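Agmatine ureohydrolase (PDB 3PZL) probably hydrolyses agmatine to putrescine and urea, as a member of the arginase family that binds two manganese ions per subunit. Local coordinates at residues Ile42-Ser48 / Gly122-Ile126; Arg51-Ala57 / Glu272-Tyr277; Arg222-Val228 / Lys264-Ile270. All coordinates share one frame; numbering follows the deposited sequence.

Contact 1. Residues Ile42-Ser48 / Gly122-Ile126. With MN (manganese (II) ion), chain F.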
loop_
_atom_site.group_PDB
_atom_site.type_symbol
_atom_site.label_atom_id
_atom_site.label_comp_id
_atom_site.label_asym_id
_atom_site.label_seq_id
_atom_site.Cartn_x
_atom_site.Cartn_y
_atom_site.Cartn_z
ATOM N N ILE B 42 1.832 23.589 -11.239
ATOM C CA ILE B 42 1.504 23.260 -12.611
ATOM C C ILE B 42 1.368 21.736 -12.698
ATOM O O ILE B 42 2.354 21.025 -12.725
ATOM C CB ILE B 42 2.586 23.863 -13.540
ATOM C CG1 ILE B 42 2.331 25.370 -13.648
ATOM C CG2 ILE B 42 2.620 23.199 -14.927
ATOM C CD1 ILE B 42 3.486 26.137 -14.099
ATOM N N PRO B 43 0.135 21.225 -12.700
ATOM C CA PRO B 43 -0.100 19.794 -12.640
ATOM C C PRO B 43 -0.062 19.133 -14.007
ATOM O O PRO B 43 -1.102 18.733 -14.538
ATOM C CB PRO B 43 -1.507 19.696 -12.035
ATOM C CG PRO B 43 -2.087 21.064 -12.118
ATOM C CD PRO B 43 -1.123 21.979 -12.760
ATOM N N PHE B 44 1.121 19.019 -14.584
ATOM C CA PHE B 44 1.227 18.487 -15.937
ATOM C C PHE B 44 2.168 17.299 -16.001
ATOM O O PHE B 44 3.222 17.280 -15.382
ATOM C CB PHE B 44 1.635 19.553 -16.947
ATOM C CG PHE B 44 1.922 18.998 -18.299
ATOM C CD1 PHE B 44 0.892 18.804 -19.199
ATOM C CD2 PHE B 44 3.223 18.659 -18.672
ATOM C CE1 PHE B 44 1.144 18.294 -20.449
ATOM C CE2 PHE B 44 3.478 18.146 -19.914
ATOM C CZ PHE B 44 2.438 17.965 -20.803
ATOM N N ASP B 45 1.804 16.330 -16.824
ATOM C CA ASP B 45 2.294 14.979 -16.634
ATOM C C ASP B 45 2.395 14.230 -17.935
ATOM O O ASP B 45 2.973 13.142 -17.977
ATOM C CB ASP B 45 1.252 14.248 -15.787
ATOM C CG ASP B 45 1.855 13.228 -14.941
ATOM O OD1 ASP B 45 3.045 12.916 -15.231
ATOM O OD2 ASP B 45 1.161 12.734 -14.001
ATOM N N ASN B 46 1.793 14.797 -18.977
ATOM C CA ASN B 46 1.426 14.040 -20.156
ATOM C C ASN B 46 2.583 13.830 -21.122
ATOM O O ASN B 46 2.440 13.938 -22.348
ATOM C CB ASN B 46 0.224 14.688 -20.858
ATOM C CG ASN B 46 -0.631 13.678 -21.559
ATOM O OD1 ASN B 46 -0.891 12.596 -21.018
ATOM N ND2 ASN B 46 -1.054 14.005 -22.777
ATOM N N THR B 47 3.735 13.522 -20.562
ATOM C CA THR B 47 4.859 13.100 -21.372
ATOM C C THR B 47 5.645 12.024 -20.601
ATOM O O THR B 47 6.633 11.479 -21.113
ATOM C CB THR B 47 5.742 14.335 -21.803
ATOM O OG1 THR B 47 6.035 14.275 -23.199
ATOM C CG2 THR B 47 7.025 14.417 -21.046
ATOM N N SER B 48 5.183 11.725 -19.384
ATOM C CA SER B 48 5.919 10.870 -18.453
ATOM C C SER B 48 5.581 9.411 -18.663
ATOM O O SER B 48 4.422 9.025 -18.619
ATOM C CB SER B 48 5.613 11.250 -16.992
ATOM O OG SER B 48 6.205 12.489 -16.643
ATOM N N GLY B 122 4.723 18.938 -11.929
ATOM C CA GLY B 122 4.822 17.541 -12.154
ATOM C C GLY B 122 6.122 17.385 -12.930
ATOM O O GLY B 122 7.223 17.464 -12.329
ATOM N N GLU B 123 6.005 17.193 -14.249
ATOM C CA GLU B 123 7.162 16.900 -15.119
ATOM C C GLU B 123 8.198 17.993 -15.149
ATOM O O GLU B 123 7.954 19.105 -14.672
ATOM C CB GLU B 123 6.744 16.713 -16.558
ATOM C CG GLU B 123 5.979 15.508 -16.825
ATOM C CD GLU B 123 5.661 15.383 -18.271
ATOM O OE1 GLU B 123 5.922 16.339 -19.044
ATOM O OE2 GLU B 123 5.144 14.311 -18.633
ATOM N N HIS B 124 9.344 17.658 -15.738
ATOM C CA HIS B 124 10.476 18.573 -15.843
ATOM C C HIS B 124 10.332 19.492 -17.046
ATOM O O HIS B 124 11.001 20.517 -17.131
ATOM C CB HIS B 124 11.803 17.812 -15.930
ATOM C CG HIS B 124 12.980 18.613 -15.493
ATOM N ND1 HIS B 124 14.240 18.048 -15.318
ATOM C CD2 HIS B 124 13.087 19.936 -15.179
ATOM C CE1 HIS B 124 15.077 19.001 -14.937
ATOM N NE2 HIS B 124 14.406 20.155 -14.858
ATOM N N SER B 125 9.456 19.149 -17.971
ATOM C CA SER B 125 9.374 19.934 -19.177
ATOM C C SER B 125 8.737 21.288 -18.934
ATOM O O SER B 125 8.832 22.156 -19.786
ATOM C CB SER B 125 8.624 19.190 -20.262
ATOM O OG SER B 125 7.319 18.861 -19.810
ATOM N N ILE B 126 8.112 21.500 -17.785
ATOM C CA ILE B 126 7.608 22.825 -17.485
ATOM C C ILE B 126 8.717 23.863 -17.334
ATOM O O ILE B 126 8.471 25.057 -17.504
ATOM C CB ILE B 126 6.736 22.818 -16.262
ATOM C CG1 ILE B 126 7.509 22.346 -15.032
ATOM C CG2 ILE B 126 5.540 21.919 -16.499
ATOM C CD1 ILE B 126 6.745 22.458 -13.731
HETATM MN MN MN F . 14.433 15.793 -16.161
#

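Contact 2. Residues Arg51-Ala57 / Glu272-Tyr277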
loop_
_atom_site.group_PDB
_atom_site.type_symbol
_atom_site.label_atom_id
_atom_site.label_comp_id
_atom_site.label_asym_id
_atom_site.label_seq_id
_atom_site.Cartn_x
_atom_site.Cartn_y
_atom_site.Cartn_z
ATOM N N ARG B 51 6.725 6.082 -14.210
ATOM C CA ARG B 51 5.797 6.218 -13.105
ATOM C C ARG B 51 5.021 7.465 -13.352
ATOM O O ARG B 51 5.586 8.509 -13.706
ATOM C CB ARG B 51 6.537 6.372 -11.784
ATOM C CG ARG B 51 7.028 5.066 -11.196
ATOM C CD ARG B 51 7.806 5.312 -9.959
ATOM N NE ARG B 51 8.355 4.089 -9.411
ATOM C CZ ARG B 51 9.195 4.037 -8.371
ATOM N NH1 ARG B 51 9.625 5.142 -7.763
ATOM N NH2 ARG B 51 9.635 2.866 -7.938
ATOM N N ARG B 52 3.719 7.380 -13.144
ATOM C CA ARG B 52 2.892 8.545 -13.365
ATOM C C ARG B 52 2.228 9.066 -12.086
ATOM O O ARG B 52 2.233 8.379 -11.082
ATOM C CB ARG B 52 1.929 8.326 -14.519
ATOM C CG ARG B 52 1.702 9.616 -15.228
ATOM C CD ARG B 52 0.936 9.445 -16.469
ATOM N NE ARG B 52 1.707 9.628 -17.697
ATOM C CZ ARG B 52 1.404 10.526 -18.630
ATOM N NH1 ARG B 52 0.356 11.346 -18.476
ATOM N NH2 ARG B 52 2.127 10.590 -19.737
ATOM N N GLY B 53 1.742 10.306 -12.093
ATOM C CA GLY B 53 1.265 10.932 -10.853
ATOM C C GLY B 53 1.908 12.255 -10.454
ATOM O O GLY B 53 1.455 12.888 -9.513
ATOM N N SER B 54 2.947 12.695 -11.161
ATOM C CA SER B 54 3.468 14.073 -10.978
ATOM C C SER B 54 2.377 15.150 -10.830
ATOM O O SER B 54 2.484 16.004 -9.948
ATOM C CB SER B 54 4.332 14.484 -12.151
ATOM O OG SER B 54 5.634 14.095 -11.889
ATOM N N LYS B 55 1.355 15.116 -11.698
ATOM C CA LYS B 55 0.215 16.015 -11.582
ATOM C C LYS B 55 -0.177 16.335 -10.127
ATOM O O LYS B 55 -0.585 17.443 -9.853
ATOM C CB LYS B 55 -1.026 15.427 -12.293
ATOM C CG LYS B 55 -0.873 15.167 -13.775
ATOM C CD LYS B 55 -2.195 14.796 -14.507
ATOM C CE LYS B 55 -2.066 15.084 -16.076
ATOM N NZ LYS B 55 -3.374 15.206 -16.831
ATOM N N TYR B 56 -0.089 15.363 -9.216
ATOM C CA TYR B 56 -0.629 15.541 -7.867
ATOM C C TYR B 56 0.443 16.045 -6.902
ATOM O O TYR B 56 0.186 16.210 -5.699
ATOM C CB TYR B 56 -1.290 14.258 -7.302
ATOM C CG TYR B 56 -2.333 13.629 -8.204
ATOM C CD1 TYR B 56 -3.555 14.286 -8.468
ATOM C CD2 TYR B 56 -2.106 12.394 -8.806
ATOM C CE1 TYR B 56 -4.512 13.742 -9.307
ATOM C CE2 TYR B 56 -3.064 11.823 -9.648
ATOM C CZ TYR B 56 -4.267 12.495 -9.895
ATOM O OH TYR B 56 -5.204 11.905 -10.741
ATOM N N ALA B 57 1.644 16.299 -7.413
ATOM C CA ALA B 57 2.742 16.697 -6.526
ATOM C C ALA B 57 2.435 18.008 -5.786
ATOM O O ALA B 57 2.583 18.069 -4.569
ATOM C CB ALA B 57 4.053 16.762 -7.271
ATOM N N GLU B 272 9.166 16.259 -10.941
ATOM C CA GLU B 272 9.417 14.847 -11.275
ATOM C C GLU B 272 9.394 13.895 -10.094
ATOM O O GLU B 272 10.121 12.885 -10.118
ATOM C CB GLU B 272 10.714 14.640 -12.071
ATOM C CG GLU B 272 10.733 15.263 -13.443
ATOM C CD GLU B 272 9.896 14.494 -14.445
ATOM O OE1 GLU B 272 9.655 13.296 -14.178
ATOM O OE2 GLU B 272 9.464 15.064 -15.488
ATOM N N PHE B 273 8.578 14.190 -9.081
ATOM C CA PHE B 273 8.228 13.132 -8.114
ATOM C C PHE B 273 6.720 12.884 -8.077
ATOM O O PHE B 273 5.960 13.732 -8.505
ATOM C CB PHE B 273 8.826 13.372 -6.716
ATOM C CG PHE B 273 7.970 14.181 -5.810
ATOM C CD1 PHE B 273 8.007 15.572 -5.851
ATOM C CD2 PHE B 273 7.133 13.543 -4.880
ATOM C CE1 PHE B 273 7.207 16.324 -4.995
ATOM C CE2 PHE B 273 6.340 14.255 -4.020
ATOM C CZ PHE B 273 6.370 15.662 -4.084
ATOM N N SER B 274 6.318 11.710 -7.599
ATOM C CA SER B 274 4.946 11.297 -7.643
ATOM C C SER B 274 4.457 10.748 -6.321
ATOM O O SER B 274 4.813 9.620 -5.961
ATOM C CB SER B 274 4.755 10.221 -8.686
ATOM O OG SER B 274 3.364 9.857 -8.726
ATOM N N PRO B 275 3.584 11.519 -5.620
ATOM C CA PRO B 275 3.088 11.224 -4.240
ATOM C C PRO B 275 2.379 9.871 -4.112
ATOM O O PRO B 275 2.266 9.368 -3.002
ATOM C CB PRO B 275 2.086 12.328 -3.958
ATOM C CG PRO B 275 2.154 13.273 -5.147
ATOM C CD PRO B 275 2.862 12.619 -6.276
ATOM N N LEU B 276 1.913 9.290 -5.225
ATOM C CA LEU B 276 1.236 7.978 -5.217
ATOM C C LEU B 276 2.177 6.827 -4.849
ATOM O O LEU B 276 1.724 5.742 -4.387
ATOM C CB LEU B 276 0.589 7.672 -6.582
ATOM C CG LEU B 276 -0.376 8.741 -7.159
ATOM C CD1 LEU B 276 -0.827 8.451 -8.617
ATOM C CD2 LEU B 276 -1.589 8.980 -6.242
ATOM N N TYR B 277 3.475 7.074 -5.017
ATOM C CA TYR B 277 4.461 6.023 -4.838
ATOM C C TYR B 277 5.125 5.909 -3.481
ATOM O O TYR B 277 5.975 5.045 -3.314
ATOM C CB TYR B 277 5.507 6.081 -5.921
ATOM C CG TYR B 277 4.989 5.533 -7.227
ATOM C CD1 TYR B 277 4.238 6.351 -8.097
ATOM C CD2 TYR B 277 5.234 4.177 -7.590
ATOM C CE1 TYR B 277 3.751 5.855 -9.287
ATOM C CE2 TYR B 277 4.750 3.667 -8.799
ATOM C CZ TYR B 277 3.998 4.511 -9.632
ATOM O OH TYR B 277 3.530 4.025 -10.821
#

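Contact 3. Residues Arg222-Val228 / Lys264-Ile270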
loop_
_atom_site.group_PDB
_atom_site.type_symbol
_atom_site.label_atom_id
_atom_site.label_comp_id
_atom_site.label_asym_id
_atom_site.label_seq_id
_atom_site.Cartn_x
_atom_site.Cartn_y
_atom_site.Cartn_z
ATOM N N ARG B 222 26.592 35.375 -12.401
ATOM C CA ARG B 222 26.185 36.498 -11.580
ATOM C C ARG B 222 24.827 36.223 -10.974
ATOM O O ARG B 222 24.573 36.535 -9.825
ATOM C CB ARG B 222 26.150 37.778 -12.409
ATOM C CG ARG B 222 27.482 38.103 -13.062
ATOM C CD ARG B 222 27.394 39.365 -13.856
ATOM N NE ARG B 222 28.650 39.649 -14.540
ATOM C CZ ARG B 222 29.178 40.863 -14.645
ATOM N NH1 ARG B 222 28.576 41.902 -14.078
ATOM N NH2 ARG B 222 30.331 41.026 -15.271
ATOM N N ARG B 223 23.942 35.643 -11.763
ATOM C CA ARG B 223 22.648 35.209 -11.270
ATOM C C ARG B 223 22.360 33.762 -11.697
ATOM O O ARG B 223 22.978 33.247 -12.647
ATOM C CB ARG B 223 21.560 36.174 -11.752
ATOM C CG ARG B 223 21.591 37.512 -11.014
ATOM C CD ARG B 223 21.085 38.593 -11.908
ATOM N NE ARG B 223 19.642 38.792 -11.840
ATOM C CZ ARG B 223 18.903 39.220 -12.865
ATOM N NH1 ARG B 223 19.474 39.462 -14.044
ATOM N NH2 ARG B 223 17.583 39.389 -12.720
ATOM N N VAL B 224 21.449 33.092 -10.994
ATOM C CA VAL B 224 21.021 31.774 -11.455
ATOM C C VAL B 224 19.523 31.509 -11.390
ATOM O O VAL B 224 18.741 32.245 -10.762
ATOM C CB VAL B 224 21.777 30.644 -10.775
ATOM C CG1 VAL B 224 23.265 30.759 -11.059
ATOM C CG2 VAL B 224 21.503 30.611 -9.268
ATOM N N TYR B 225 19.132 30.457 -12.097
ATOM C CA TYR B 225 17.833 29.849 -11.934
ATOM C C TYR B 225 18.141 28.410 -11.534
ATOM O O TYR B 225 19.020 27.765 -12.136
ATOM C CB TYR B 225 17.011 29.934 -13.236
ATOM C CG TYR B 225 15.649 29.285 -13.117
ATOM C CD1 TYR B 225 15.503 27.912 -13.289
ATOM C CD2 TYR B 225 14.510 30.044 -12.823
ATOM C CE1 TYR B 225 14.260 27.301 -13.165
ATOM C CE2 TYR B 225 13.251 29.442 -12.696
ATOM C CZ TYR B 225 13.132 28.070 -12.872
ATOM O OH TYR B 225 11.925 27.415 -12.752
ATOM N N ILE B 226 17.439 27.919 -10.512
ATOM C CA ILE B 226 17.691 26.578 -9.993
ATOM C C ILE B 226 16.529 25.662 -10.286
ATOM O O ILE B 226 15.409 25.900 -9.849
ATOM C CB ILE B 226 17.945 26.558 -8.481
ATOM C CG1 ILE B 226 18.929 27.655 -8.088
ATOM C CG2 ILE B 226 18.456 25.180 -8.072
ATOM C CD1 ILE B 226 19.222 27.732 -6.626
ATOM N N SER B 227 16.808 24.604 -11.028
ATOM C CA SER B 227 15.792 23.611 -11.347
ATOM C C SER B 227 16.146 22.233 -10.757
ATOM O O SER B 227 17.178 21.631 -11.124
ATOM C CB SER B 227 15.626 23.508 -12.840
ATOM O OG SER B 227 14.468 22.766 -13.089
ATOM N N VAL B 228 15.309 21.750 -9.834
ATOM C CA VAL B 228 15.579 20.497 -9.150
ATOM C C VAL B 228 14.677 19.347 -9.637
ATOM O O VAL B 228 13.469 19.290 -9.326
ATOM C CB VAL B 228 15.446 20.647 -7.666
ATOM C CG1 VAL B 228 15.934 19.428 -7.004
ATOM C CG2 VAL B 228 16.244 21.783 -7.189
ATOM N N LYS B 264 21.522 34.393 -5.272
ATOM C CA LYS B 264 21.676 34.819 -6.657
ATOM C C LYS B 264 20.510 34.347 -7.504
ATOM O O LYS B 264 20.495 34.595 -8.714
ATOM C CB LYS B 264 22.929 34.206 -7.288
ATOM C CG LYS B 264 24.189 34.591 -6.663
ATOM C CD LYS B 264 25.354 33.993 -7.412
ATOM C CE LYS B 264 26.540 34.871 -7.248
ATOM N NZ LYS B 264 27.440 34.492 -8.313
ATOM N N ALA B 265 19.570 33.632 -6.886
ATOM C CA ALA B 265 18.555 32.904 -7.643
ATOM C C ALA B 265 17.410 33.815 -8.011
ATOM O O ALA B 265 16.871 34.499 -7.152
ATOM C CB ALA B 265 18.063 31.702 -6.865
ATOM N N VAL B 266 17.061 33.828 -9.295
ATOM C CA VAL B 266 15.928 34.626 -9.779
ATOM C C VAL B 266 14.645 33.821 -9.801
ATOM O O VAL B 266 13.558 34.384 -9.830
ATOM C CB VAL B 266 16.168 35.237 -11.179
ATOM C CG1 VAL B 266 17.363 36.231 -11.136
ATOM C CG2 VAL B 266 16.350 34.141 -12.239
ATOM N N GLY B 267 14.790 32.505 -9.778
ATOM C CA GLY B 267 13.650 31.598 -9.806
ATOM C C GLY B 267 14.034 30.201 -9.369
ATOM O O GLY B 267 15.202 29.838 -9.414
ATOM N N PHE B 268 13.040 29.416 -8.981
ATOM C CA PHE B 268 13.261 28.091 -8.456
ATOM C C PHE B 268 12.131 27.127 -8.832
ATOM O O PHE B 268 10.979 27.531 -8.960
ATOM C CB PHE B 268 13.376 28.212 -6.941
ATOM C CG PHE B 268 13.752 26.935 -6.240
ATOM C CD1 PHE B 268 14.678 26.082 -6.788
ATOM C CD2 PHE B 268 13.207 26.618 -4.989
ATOM C CE1 PHE B 268 15.047 24.905 -6.130
ATOM C CE2 PHE B 268 13.570 25.436 -4.314
ATOM C CZ PHE B 268 14.498 24.576 -4.888
ATOM N N ASP B 269 12.453 25.849 -8.993
ATOM C CA ASP B 269 11.420 24.838 -9.181
ATOM C C ASP B 269 11.769 23.447 -8.678
ATOM O O ASP B 269 12.948 23.137 -8.461
ATOM C CB ASP B 269 10.918 24.793 -10.618
ATOM C CG ASP B 269 11.901 24.179 -11.586
ATOM O OD1 ASP B 269 12.657 23.263 -11.237
ATOM O OD2 ASP B 269 11.892 24.623 -12.743
ATOM N N ILE B 270 10.731 22.634 -8.458
ATOM C CA ILE B 270 10.866 21.259 -7.950
ATOM C C ILE B 270 9.940 20.375 -8.770
ATOM O O ILE B 270 8.775 20.706 -8.917
ATOM C CB ILE B 270 10.526 21.147 -6.427
ATOM C CG1 ILE B 270 11.300 22.204 -5.620
ATOM C CG2 ILE B 270 10.814 19.734 -5.885
ATOM C CD1 ILE B 270 10.794 22.450 -4.212
#

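Contact 1. Residues Ile42-Ser48 / Gly122-Ile126
Glu123 lays its side chain into the bend of 42-48, starting beside Phe44 and ending at Thr47 and Ser48. Glu123 N donates to Phe44 O at 3.0 Å, a nearly straight bond. Glu123 CB stands 3.8 Å from the same Phe44 O. CG, turned anti to the carbonyl carbon (chi1 -69°), passes alongside the hydroxyl of Ser48, and the extended chain beyond it (chi2 -178°) carries the carboxylate on to the bend. Both loops follow the ends of adjacent parallel strands, 37-42 and 116-121, and Gly122 to Ser125 belong to the GGxHS sequence characteristic of the arginase family. His124, which follows Glu123, points its CB away from this contact and binds manganese through ND1 at 2.4 Å, beside Asp144, Asp148 and Asp229. Back on Glu123, the carboxylate plane stands 80° from the ring of Phe44. Of its two oxygens, Glu123 OE1 lies 3.2 Å from Phe44 CE2 and accepts a hydrogen bond from Ser125 OG, 3.0 Å away, so a residue of its own loop steadies it. OE2 turns to the bend, taking a bond from Ser48 OG and a weak one from Thr47 N, though its exact position is less certain. Nearer the strand ends, Gly122 N makes a weak bond to Ile42 O. Close by, the methyls Ile42 CG2 and Ile126 CG2 meet at 3.6 Å, and helix 96-112 packs against Ile42 through Val99 and Val103.

Contact 2. Residues Arg51-Ala57 / Glu272-Tyr277
Arg51 lies flat along one face of the Tyr277 ring, and these two residues carry the largest part of the contact. The arginine is stretched out from CG to NE, which keeps its whole aliphatic run against the ring. Arg51 CD sits nearly over the middle, 3.7 Å from the centroid of the Tyr277 ring, a CH-pi contact, while Arg51 CG lies 3.5 Å from Tyr277 CZ. Farther along, the guanidinium is tilted only 17° from the ring plane, with Tyr277 CD2 over one of its faces. The edge of the same ring meets Arg52 O, 3.4 Å from Tyr277 CE1. That carbonyl also accepts a hydrogen bond from Ser274 OG at 3.0 Å, the hydroxyl approaching from above the carbonyl plane. Ala57, at the start of helix 57-65, is the third main contributor: its CB rests on a face of the Phe273 ring, 3.9 Å from CE1, and Pro275 CG packs 3.7 Å from Ala57 CA. Arg51 thus spends its methylenes on Tyr277 and its charged end on others, with NH1 hydrogen-bonded to Val241 O and NH2 to Asn281 OD1 of a third subunit, so the ring contact probably helps hold the guanidinium where it meets the third subunit.

Contact 3. Residues Arg222-Val228 / Lys264-Ile270
Tyr225, Ser227 and Asp269 form the close-knit core of one face of this parallel strand pair. Asp269 CG occupies the position between backbone N and carbonyl carbon (chi1 73°), bringing the carboxylate across to the other strand. Ser227 OG donates to the syn lone pair of Asp269 OD1 at 2.6 Å, while Tyr225 OH reaches Asp269 OD2 at 2.8 Å from above the carboxylate plane. The tyrosine ring lies over Gly267, whose O is 3.5 Å from Tyr225 CD2. On the other face Phe268 turns its edge to Val228 CG2, 3.5 Å from Phe268 CE1, and to the carbonyl O of Ile226. The regular parallel bonding begins with Ile226 N to Gly267 O, 3.1 Å, after an interruption of the second strand at Val266.

At the other end Val224 N still bonds to Lys264 O and Val266 N to Val224 O, but the side chains lie looser and nearer solvent, where Val266 CG1 touches Arg223 NE. Lys264 NZ goes to Ser221 O and Asp218, and Arg223 NH1 makes a salt bridge with Asp137. Helix 251-261 links the strands in a beta-alpha-beta unit, Phe293 of helix 281-303 stacks with Phe268, and strands 138-143 and 116-121 flank the pair.

In the fold
The manganese ligand His124 joins all three contacts. Its backbone N meets Glu272 OE2 of contact 2 at 2.6 Å, and its NE2 meets Ser227 OG of contact 3 at 3.2 Å, both probable hydrogen bonds, so each neighbour probably helps to position this first-shell ligand. Contacts 1 and 2 have centres about 10 Å apart and are tied again by Glu272 N to Gly122 O, 2.7 Å. Contact 3 lies deeper, its centre about 19 Å from that of contact 1, and its strands lead directly to Asp229, another metal ligand, and to Glu272. The Glu272 side chain stands about 5 Å from a manganese ion, at nearest atoms.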